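Local coordinates for protein extracellular sialidase/neuraminidase, putative (Aspergillus fumigatus, PDB 2XZI) that cleaves terminal sialic acids from glycans as an exo-sialidase of the six-bladed beta-propeller family, acting as a Kdnase and probably preferring deaminated neuraminic acid (Kdn), at residues A289-L294 against A313-F318; T231-P236 against G278-Y283; P16-A21 against A53-R58. All blocks are in the same frame, centred on the assembly; numbering follows the deposited sequence.

Contact 1. Residues A289-L294 against A313-F318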
loop_
_atom_site.group_PDB
_atom_site.type_symbol
_atom_site.label_atom_id
_atom_site.label_comp_id
_atom_site.label_asym_id
_atom_site.label_seq_id
_atom_site.Cartn_x
_atom_site.Cartn_y
_atom_site.Cartn_z
ATOM N N ALA A 289 16.075 -16.604 -7.094
ATOM C CA ALA A 289 14.784 -15.919 -7.109
ATOM C C ALA A 289 14.437 -15.415 -5.713
ATOM O O ALA A 289 14.706 -16.102 -4.722
ATOM C CB ALA A 289 13.712 -16.846 -7.616
ATOM N N ARG A 290 13.862 -14.213 -5.635
ATOM C CA ARG A 290 13.566 -13.591 -4.341
ATOM C C ARG A 290 12.187 -12.945 -4.296
ATOM O O ARG A 290 11.784 -12.253 -5.241
ATOM C CB ARG A 290 14.629 -12.532 -4.009
ATOM C CG ARG A 290 16.097 -13.046 -3.991
ATOM C CD ARG A 290 17.050 -11.922 -3.604
ATOM N NE ARG A 290 18.455 -12.071 -4.015
ATOM C CZ ARG A 290 18.936 -11.749 -5.217
ATOM N NH1 ARG A 290 18.143 -11.318 -6.194
ATOM N NH2 ARG A 290 20.234 -11.864 -5.447
ATOM N N THR A 291 11.490 -13.155 -3.176
ATOM C CA THR A 291 10.288 -12.435 -2.813
ATOM C C THR A 291 10.649 -11.653 -1.570
ATOM O O THR A 291 11.339 -12.171 -0.672
ATOM C CB THR A 291 9.123 -13.388 -2.487
ATOM O OG1 THR A 291 8.888 -14.278 -3.583
ATOM C CG2 THR A 291 7.839 -12.629 -2.224
ATOM N N ILE A 292 10.206 -10.396 -1.529
ATOM C CA ILE A 292 10.422 -9.485 -0.406
ATOM C C ILE A 292 9.099 -9.284 0.352
ATOM O O ILE A 292 8.030 -9.178 -0.252
ATOM C CB ILE A 292 10.938 -8.088 -0.893
ATOM C CG1 ILE A 292 11.972 -8.180 -2.039
ATOM C CG2 ILE A 292 11.438 -7.271 0.306
ATOM C CD1 ILE A 292 13.274 -8.957 -1.712
ATOM N N PHE A 293 9.181 -9.247 1.683
ATOM C CA PHE A 293 8.014 -8.994 2.531
ATOM C C PHE A 293 8.341 -7.925 3.572
ATOM O O PHE A 293 9.466 -7.874 4.081
ATOM C CB PHE A 293 7.546 -10.278 3.221
ATOM C CG PHE A 293 6.311 -10.087 4.046
ATOM C CD1 PHE A 293 5.069 -9.911 3.439
ATOM C CD2 PHE A 293 6.386 -10.049 5.439
ATOM C CE1 PHE A 293 3.919 -9.715 4.188
ATOM C CE2 PHE A 293 5.230 -9.849 6.206
ATOM C CZ PHE A 293 3.988 -9.680 5.573
ATOM N N LEU A 294 7.361 -7.076 3.883
ATOM C CA LEU A 294 7.524 -6.015 4.873
ATOM C C LEU A 294 6.264 -5.878 5.710
ATOM O O LEU A 294 5.158 -5.766 5.178
ATOM C CB LEU A 294 7.784 -4.689 4.155
ATOM C CG LEU A 294 7.933 -3.416 4.988
ATOM C CD1 LEU A 294 9.014 -3.477 6.056
ATOM C CD2 LEU A 294 8.222 -2.274 4.007
ATOM N N ALA A 313 10.438 -21.294 -3.660
ATOM C CA ALA A 313 9.615 -21.202 -4.866
ATOM C C ALA A 313 8.146 -20.857 -4.597
ATOM O O ALA A 313 7.465 -20.332 -5.474
ATOM C CB ALA A 313 9.733 -22.489 -5.673
ATOM N N ASP A 314 7.690 -21.164 -3.382
ATOM C CA ASP A 314 6.330 -20.890 -2.923
ATOM C C ASP A 314 6.317 -19.897 -1.754
ATOM O O ASP A 314 5.306 -19.752 -1.065
ATOM C CB ASP A 314 5.656 -22.194 -2.482
ATOM C CG ASP A 314 6.382 -22.877 -1.323
ATOM O OD1 ASP A 314 7.496 -22.448 -0.927
ATOM O OD2 ASP A 314 5.834 -23.873 -0.802
ATOM N N ALA A 315 7.448 -19.213 -1.541
ATOM C CA ALA A 315 7.610 -18.281 -0.403
ATOM C C ALA A 315 7.210 -18.896 0.949
ATOM O O ALA A 315 6.619 -18.232 1.805
ATOM C CB ALA A 315 6.869 -16.930 -0.666
ATOM N N LYS A 316 7.523 -20.180 1.147
ATOM C CA LYS A 316 7.138 -20.841 2.387
ATOM C C LYS A 316 7.725 -20.146 3.604
ATOM O O LYS A 316 7.002 -19.901 4.571
ATOM C CB LYS A 316 7.519 -22.325 2.391
ATOM C CG LYS A 316 6.980 -23.074 3.618
ATOM C CD LYS A 316 7.043 -24.586 3.456
ATOM C CE LYS A 316 8.223 -25.188 4.207
ATOM N NZ LYS A 316 7.930 -26.591 4.631
ATOM N N LYS A 317 9.023 -19.845 3.543
ATOM C CA LYS A 317 9.746 -19.260 4.671
ATOM C C LYS A 317 10.511 -18.024 4.242
ATOM O O LYS A 317 11.206 -18.025 3.218
ATOM C CB LYS A 317 10.722 -20.270 5.300
ATOM C CG LYS A 317 11.225 -19.837 6.674
ATOM C CD LYS A 317 12.294 -20.764 7.236
ATOM C CE LYS A 317 12.570 -20.449 8.700
ATOM N NZ LYS A 317 12.892 -19.002 8.928
ATOM N N PHE A 318 10.389 -16.984 5.058
ATOM C CA PHE A 318 11.212 -15.786 4.937
ATOM C C PHE A 318 12.322 -15.793 5.985
ATOM O O PHE A 318 12.159 -16.362 7.079
ATOM C CB PHE A 318 10.350 -14.525 5.098
ATOM C CG PHE A 318 9.467 -14.243 3.919
ATOM C CD1 PHE A 318 8.277 -14.937 3.736
ATOM C CD2 PHE A 318 9.846 -13.302 2.968
ATOM C CE1 PHE A 318 7.465 -14.697 2.632
ATOM C CE2 PHE A 318 9.044 -13.067 1.851
ATOM C CZ PHE A 318 7.855 -13.767 1.677
#
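Over one face of the Phe318 ring sits the CB of Phe293, 3.9 Å from the ring centroid and 29° off its normal, a CH-pi contact in which CB comes nearest to Phe318 CE2, at 3.4 Å. The Phe293 ring turns its own edge toward the face of Phe318, so the two aromatics form an edge-to-face pair with planes 52° apart and centroids 5.8 Å from each other. CG of Phe293 is anti to the backbone N (chi1 -177°) and leads away from Phe318, while CB rests on its face. The carbonyl O of Thr291 approaches the same ring obliquely, 3.5 Å from Phe318 CE2. The methyl of Thr291 adds a looser touch, CG2 standing 4.1 Å from Phe318 CZ, and Ala315 CB approaches Thr291 OG1 to 4.4 Å. Phe318 also packs on Arg308 and Ser310 of strand 305-310 and on Tyr241 of the preceding blade, while Arg256 bonds to the carbonyl oxygens of Asp314 and, weakly, Ala315. The loop that follows strand 305-310 is thereby folded back over strand 290-294 of its own propeller blade. Between these two segments cohesion comes from aromatic and van der Waals packing rather than hydrogen bonding, with all the touching residues buried; polar bonds to the loop come from outside the pair, among them those of Arg256 and Ser310.

Contact 2. Residues T231-P236 against G278-Y283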
loop_
_atom_site.group_PDB
_atom_site.type_symbol
_atom_site.label_atom_id
_atom_site.label_comp_id
_atom_site.label_asym_id
_atom_site.label_seq_id
_atom_site.Cartn_x
_atom_site.Cartn_y
_atom_site.Cartn_z
ATOM N N THR A 231 -2.615 -8.692 0.350
ATOM C CA THR A 231 -1.468 -8.506 -0.543
ATOM C C THR A 231 -1.399 -9.708 -1.471
ATOM O O THR A 231 -1.852 -10.796 -1.119
ATOM C CB THR A 231 -0.099 -8.345 0.189
ATOM O OG1 THR A 231 0.406 -9.618 0.641
ATOM C CG2 THR A 231 -0.192 -7.378 1.368
ATOM N N ILE A 232 -0.849 -9.489 -2.661
ATOM C CA ILE A 232 -0.710 -10.532 -3.674
ATOM C C ILE A 232 0.693 -10.499 -4.270
ATOM O O ILE A 232 1.278 -9.418 -4.498
ATOM C CB ILE A 232 -1.799 -10.376 -4.787
ATOM C CG1 ILE A 232 -1.865 -11.608 -5.702
ATOM C CG2 ILE A 232 -1.581 -9.108 -5.632
ATOM C CD1 ILE A 232 -2.684 -12.737 -5.161
ATOM N N VAL A 233 1.247 -11.685 -4.502
ATOM C CA VAL A 233 2.498 -11.812 -5.251
ATOM C C VAL A 233 2.434 -13.081 -6.086
ATOM O O VAL A 233 1.703 -14.020 -5.753
ATOM C CB VAL A 233 3.752 -11.770 -4.324
ATOM C CG1 VAL A 233 4.079 -13.162 -3.756
ATOM C CG2 VAL A 233 4.969 -11.174 -5.045
ATOM N N GLN A 234 3.201 -13.081 -7.168
ATOM C CA GLN A 234 3.431 -14.294 -7.925
ATOM C C GLN A 234 4.777 -14.821 -7.463
ATOM O O GLN A 234 5.784 -14.135 -7.565
ATOM C CB GLN A 234 3.456 -14.002 -9.417
ATOM C CG GLN A 234 3.394 -15.264 -10.255
ATOM C CD GLN A 234 3.422 -14.996 -11.744
ATOM O OE1 GLN A 234 3.776 -13.903 -12.217
ATOM N NE2 GLN A 234 3.057 -16.021 -12.505
ATOM N N THR A 235 4.752 -16.019 -6.904
ATOM C CA THR A 235 5.939 -16.648 -6.333
ATOM C C THR A 235 6.820 -17.192 -7.463
ATOM O O THR A 235 6.377 -17.242 -8.612
ATOM C CB THR A 235 5.564 -17.697 -5.253
ATOM O OG1 THR A 235 4.486 -18.514 -5.715
ATOM C CG2 THR A 235 5.093 -16.976 -3.990
ATOM N N PRO A 236 8.082 -17.546 -7.157
ATOM C CA PRO A 236 8.963 -17.964 -8.244
ATOM C C PRO A 236 8.450 -19.171 -9.037
ATOM O O PRO A 236 8.718 -19.254 -10.231
ATOM C CB PRO A 236 10.280 -18.278 -7.526
ATOM C CG PRO A 236 10.262 -17.341 -6.328
ATOM C CD PRO A 236 8.826 -17.365 -5.893
ATOM N N GLY A 278 0.412 -5.108 5.495
ATOM C CA GLY A 278 1.800 -5.364 5.125
ATOM C C GLY A 278 1.943 -5.179 3.626
ATOM O O GLY A 278 0.975 -4.785 2.945
ATOM N N SER A 279 3.145 -5.463 3.112
ATOM C CA SER A 279 3.421 -5.367 1.686
ATOM C C SER A 279 4.332 -6.519 1.259
ATOM O O SER A 279 5.100 -7.053 2.071
ATOM C CB SER A 279 3.986 -3.978 1.314
ATOM O OG SER A 279 5.170 -3.665 2.058
ATOM N N VAL A 280 4.239 -6.883 -0.019
ATOM C CA VAL A 280 4.998 -7.999 -0.569
ATOM C C VAL A 280 5.412 -7.615 -2.002
ATOM O O VAL A 280 4.717 -6.835 -2.650
ATOM C CB VAL A 280 4.154 -9.309 -0.558
ATOM C CG1 VAL A 280 2.986 -9.246 -1.581
ATOM C CG2 VAL A 280 5.045 -10.539 -0.782
ATOM N N LEU A 281 6.539 -8.154 -2.474
ATOM C CA LEU A 281 7.121 -7.724 -3.743
ATOM C C LEU A 281 7.889 -8.860 -4.404
ATOM O O LEU A 281 8.736 -9.479 -3.773
ATOM C CB LEU A 281 8.065 -6.539 -3.511
ATOM C CG LEU A 281 8.753 -5.964 -4.747
ATOM C CD1 LEU A 281 7.712 -5.258 -5.630
ATOM C CD2 LEU A 281 9.852 -4.972 -4.375
ATOM N N ARG A 282 7.590 -9.118 -5.673
ATOM C CA ARG A 282 8.413 -10.010 -6.476
ATOM C C ARG A 282 9.647 -9.232 -6.920
ATOM O O ARG A 282 9.549 -8.219 -7.631
ATOM C CB ARG A 282 7.604 -10.464 -7.683
ATOM C CG ARG A 282 8.338 -11.354 -8.671
ATOM C CD ARG A 282 7.352 -11.724 -9.767
ATOM N NE ARG A 282 7.950 -12.513 -10.843
ATOM C CZ ARG A 282 7.811 -13.828 -10.989
ATOM N NH1 ARG A 282 7.097 -14.550 -10.120
ATOM N NH2 ARG A 282 8.403 -14.425 -12.017
ATOM N N TYR A 283 10.809 -9.692 -6.498
ATOM C CA TYR A 283 12.036 -8.972 -6.812
ATOM C C TYR A 283 12.697 -9.419 -8.125
ATOM O O TYR A 283 13.091 -8.573 -8.941
ATOM C CB TYR A 283 13.032 -9.031 -5.643
ATOM C CG TYR A 283 14.154 -8.046 -5.828
ATOM C CD1 TYR A 283 14.013 -6.718 -5.416
ATOM C CD2 TYR A 283 15.337 -8.424 -6.469
ATOM C CE1 TYR A 283 15.042 -5.798 -5.615
ATOM C CE2 TYR A 283 16.364 -7.510 -6.679
ATOM C CZ TYR A 283 16.210 -6.205 -6.240
ATOM O OH TYR A 283 17.225 -5.302 -6.439
HETATM O O HOH W 1 3.217 -7.518 -4.868
HETATM O O HOH W 2 7.582 -17.220 -11.808
#
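Arg282 has CG anti to its backbone N (chi1 177°) and is extended as far as NE, so the chain runs alongside Gln234, the two pointing the same way; chi4 of 102° then turns CZ off that line. Arg282 NH1 donates to Gln234 O at 2.9 Å, meeting the carbonyl from above its plane while the oxygen lies nearly in the guanidinium plane. A second, weak bond joins Arg282 NH1 to Thr235 O at 3.2 Å. A water accepts from Arg282 NH2 and donates to Pro236 O, extending the grip to a third carbonyl. Gln234 OE1 lies over one guanidinium face, toward its rim; its amide is held by Gly238 O and Thr194 N. Val280 CG1 packs 3.8 Å from Val233 CB and also touches Thr231 OG1, whose polar partner is Asn243 O. The strand segments run nearly parallel, at 14°, with axes 6.5 Å apart, and a water donates to both Ile232 O and Val280 O. These are the innermost strands of successive propeller blades, joined by side chains and water. The arginine's charge would favour the cluster of carbonyl oxygens where strand 230-234 ends, while Val233 and Val280 provide the apolar packing.

Contact 3. Residues P16-A21 against A53-R58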
loop_
_atom_site.group_PDB
_atom_site.type_symbol
_atom_site.label_atom_id
_atom_site.label_comp_id
_atom_site.label_asym_id
_atom_site.label_seq_id
_atom_site.Cartn_x
_atom_site.Cartn_y
_atom_site.Cartn_z
ATOM N N PRO A 16 11.463 11.733 5.276
ATOM C CA PRO A 16 9.998 11.890 5.154
ATOM C C PRO A 16 9.602 12.355 3.750
ATOM O O PRO A 16 10.244 13.262 3.177
ATOM C CB PRO A 16 9.656 12.957 6.200
ATOM C CG PRO A 16 10.885 13.035 7.088
ATOM C CD PRO A 16 12.047 12.681 6.245
ATOM N N LEU A 17 8.566 11.718 3.194
ATOM C CA LEU A 17 8.071 12.118 1.883
ATOM C C LEU A 17 6.697 12.786 1.950
ATOM O O LEU A 17 6.360 13.632 1.101
ATOM C CB LEU A 17 8.056 10.924 0.913
ATOM C CG LEU A 17 7.650 11.222 -0.528
ATOM C CD1 LEU A 17 8.619 12.244 -1.135
ATOM C CD2 LEU A 17 7.587 9.945 -1.376
ATOM N N PHE A 18 5.887 12.390 2.923
ATOM C CA PHE A 18 4.601 13.047 3.151
ATOM C C PHE A 18 4.651 13.603 4.564
ATOM O O PHE A 18 4.669 12.855 5.539
ATOM C CB PHE A 18 3.429 12.068 2.956
ATOM C CG PHE A 18 3.278 11.571 1.539
ATOM C CD1 PHE A 18 3.985 10.459 1.093
ATOM C CD2 PHE A 18 2.418 12.203 0.651
ATOM C CE1 PHE A 18 3.837 9.996 -0.203
ATOM C CE2 PHE A 18 2.258 11.758 -0.664
ATOM C CZ PHE A 18 2.962 10.644 -1.100
ATOM N N ARG A 19 4.743 14.931 4.640
ATOM C CA ARG A 19 5.031 15.666 5.865
ATOM C C ARG A 19 3.740 16.216 6.448
ATOM O O ARG A 19 3.078 17.048 5.829
ATOM C CB ARG A 19 6.002 16.806 5.550
ATOM C CG ARG A 19 7.346 16.303 5.006
ATOM C CD ARG A 19 8.287 17.449 4.611
ATOM N NE ARG A 19 8.762 18.175 5.793
ATOM C CZ ARG A 19 9.845 17.867 6.504
ATOM N NH1 ARG A 19 10.619 16.841 6.154
ATOM N NH2 ARG A 19 10.153 18.584 7.582
ATOM N N SER A 20 3.408 15.738 7.641
ATOM C CA SER A 20 2.163 16.117 8.329
ATOM C C SER A 20 2.147 17.597 8.744
ATOM O O SER A 20 3.192 18.268 8.745
ATOM C CB SER A 20 1.931 15.199 9.539
ATOM O OG SER A 20 3.144 14.946 10.231
ATOM N N ALA A 21 0.965 18.093 9.101
ATOM C CA ALA A 21 0.766 19.530 9.360
ATOM C C ALA A 21 1.640 20.121 10.486
ATOM O O ALA A 21 1.862 21.333 10.520
ATOM C CB ALA A 21 -0.722 19.829 9.601
ATOM N N ALA A 53 4.191 7.838 -5.826
ATOM C CA ALA A 53 3.843 7.563 -4.432
ATOM C C ALA A 53 2.482 8.162 -4.102
ATOM O O ALA A 53 2.264 9.366 -4.302
ATOM C CB ALA A 53 4.923 8.140 -3.523
ATOM N N PHE A 54 1.582 7.331 -3.582
ATOM C CA PHE A 54 0.218 7.712 -3.249
ATOM C C PHE A 54 -0.012 7.617 -1.759
ATOM O O PHE A 54 0.657 6.845 -1.060
ATOM C CB PHE A 54 -0.783 6.782 -3.923
ATOM C CG PHE A 54 -0.619 6.676 -5.406
ATOM C CD1 PHE A 54 0.221 5.711 -5.956
ATOM C CD2 PHE A 54 -1.322 7.503 -6.257
ATOM C CE1 PHE A 54 0.378 5.607 -7.351
ATOM C CE2 PHE A 54 -1.163 7.401 -7.653
ATOM C CZ PHE A 54 -0.332 6.440 -8.187
ATOM N N ALA A 55 -0.962 8.405 -1.269
ATOM C CA ALA A 55 -1.365 8.317 0.127
ATOM C C ALA A 55 -2.763 8.899 0.303
ATOM O O ALA A 55 -3.291 9.601 -0.590
ATOM C CB ALA A 55 -0.374 9.070 1.006
ATOM N N GLU A 56 -3.357 8.597 1.454
ATOM C CA GLU A 56 -4.528 9.303 1.915
ATOM C C GLU A 56 -4.118 10.568 2.637
ATOM O O GLU A 56 -3.377 10.532 3.624
ATOM C CB GLU A 56 -5.315 8.410 2.873
ATOM C CG GLU A 56 -6.091 7.309 2.178
ATOM C CD GLU A 56 -6.882 6.455 3.141
ATOM O OE1 GLU A 56 -7.256 6.948 4.237
ATOM O OE2 GLU A 56 -7.153 5.289 2.789
ATOM N N GLY A 57 -4.595 11.695 2.120
ATOM C CA GLY A 57 -4.415 12.995 2.770
ATOM C C GLY A 57 -5.611 13.164 3.690
ATOM O O GLY A 57 -6.737 13.429 3.261
ATOM N N ARG A 58 -5.372 12.967 4.971
ATOM C CA ARG A 58 -6.430 13.036 5.971
ATOM C C ARG A 58 -6.515 14.476 6.500
ATOM O O ARG A 58 -5.637 14.943 7.237
ATOM C CB ARG A 58 -6.217 11.964 7.054
ATOM C CG ARG A 58 -6.205 10.546 6.484
ATOM C CD ARG A 58 -6.214 9.464 7.544
ATOM N NE ARG A 58 -6.496 8.173 6.909
ATOM C CZ ARG A 58 -6.772 7.046 7.563
ATOM N NH1 ARG A 58 -6.830 7.010 8.891
ATOM N NH2 ARG A 58 -7.037 5.941 6.870
#
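Leu17 and Phe18 face strand 53-58 from a corner of the chain at Leu17, a classic beta bulge in which both stand opposite Ile370. Phe18, with CG anti to its carbonyl carbon (chi1 -65°), lays one ring face against Ala55: the methyl CB stands 4.1 Å from the ring centroid and 10° off the normal, a CH-pi contact over the centre. At the ring edge, Ala53 O lies in plane, 3.5 Å from Phe18 CZ, and the CB of Ala53 is 4.0 Å from Phe18 CE1. Leu17 adds its CD2 methyl, 3.9 Å from Ala53 CB, so that this alanine is touched by both side chains. Farther along, Arg58 grips Glu56 OE1 side-on through NE and NH2, the latter at 2.8 Å; its NH2 also bonds O4 of the bound deamino-alpha-neuraminic acid, and its NH1 pairs with Asp64. Leu91 and Ile370 pack against Phe18 as well, and Trp372 against Leu17. The contact thus joins strand 12-18, at the border of the sheet it shares with 334-343, 349-356 and 368-375, to strand 51-58 of the next blade.

How the contacts relate
All three contacts are buried, but they serve different joints of the propeller. Contacts 1 and 2 touch and share a sheet: strands 279-284 and 290-294 are neighbours in it, with Leu281 O 2.8 Å from Ile292 N. Contact 1 lies toward the outside and stays within one blade, whereas contact 2 joins that blade to the one before it. Contact 3 also joins two blades, on the opposite side of the chain's centre, its own centre 24 Å from that of contact 2. The chemistry follows: aromatic and methyl packing in contacts 1 and 3, whereas contact 2 adds arginine-to-carbonyl bonds and bridging waters to its valine packing. Only contact 3 includes a residue of a sugar pocket, Arg58.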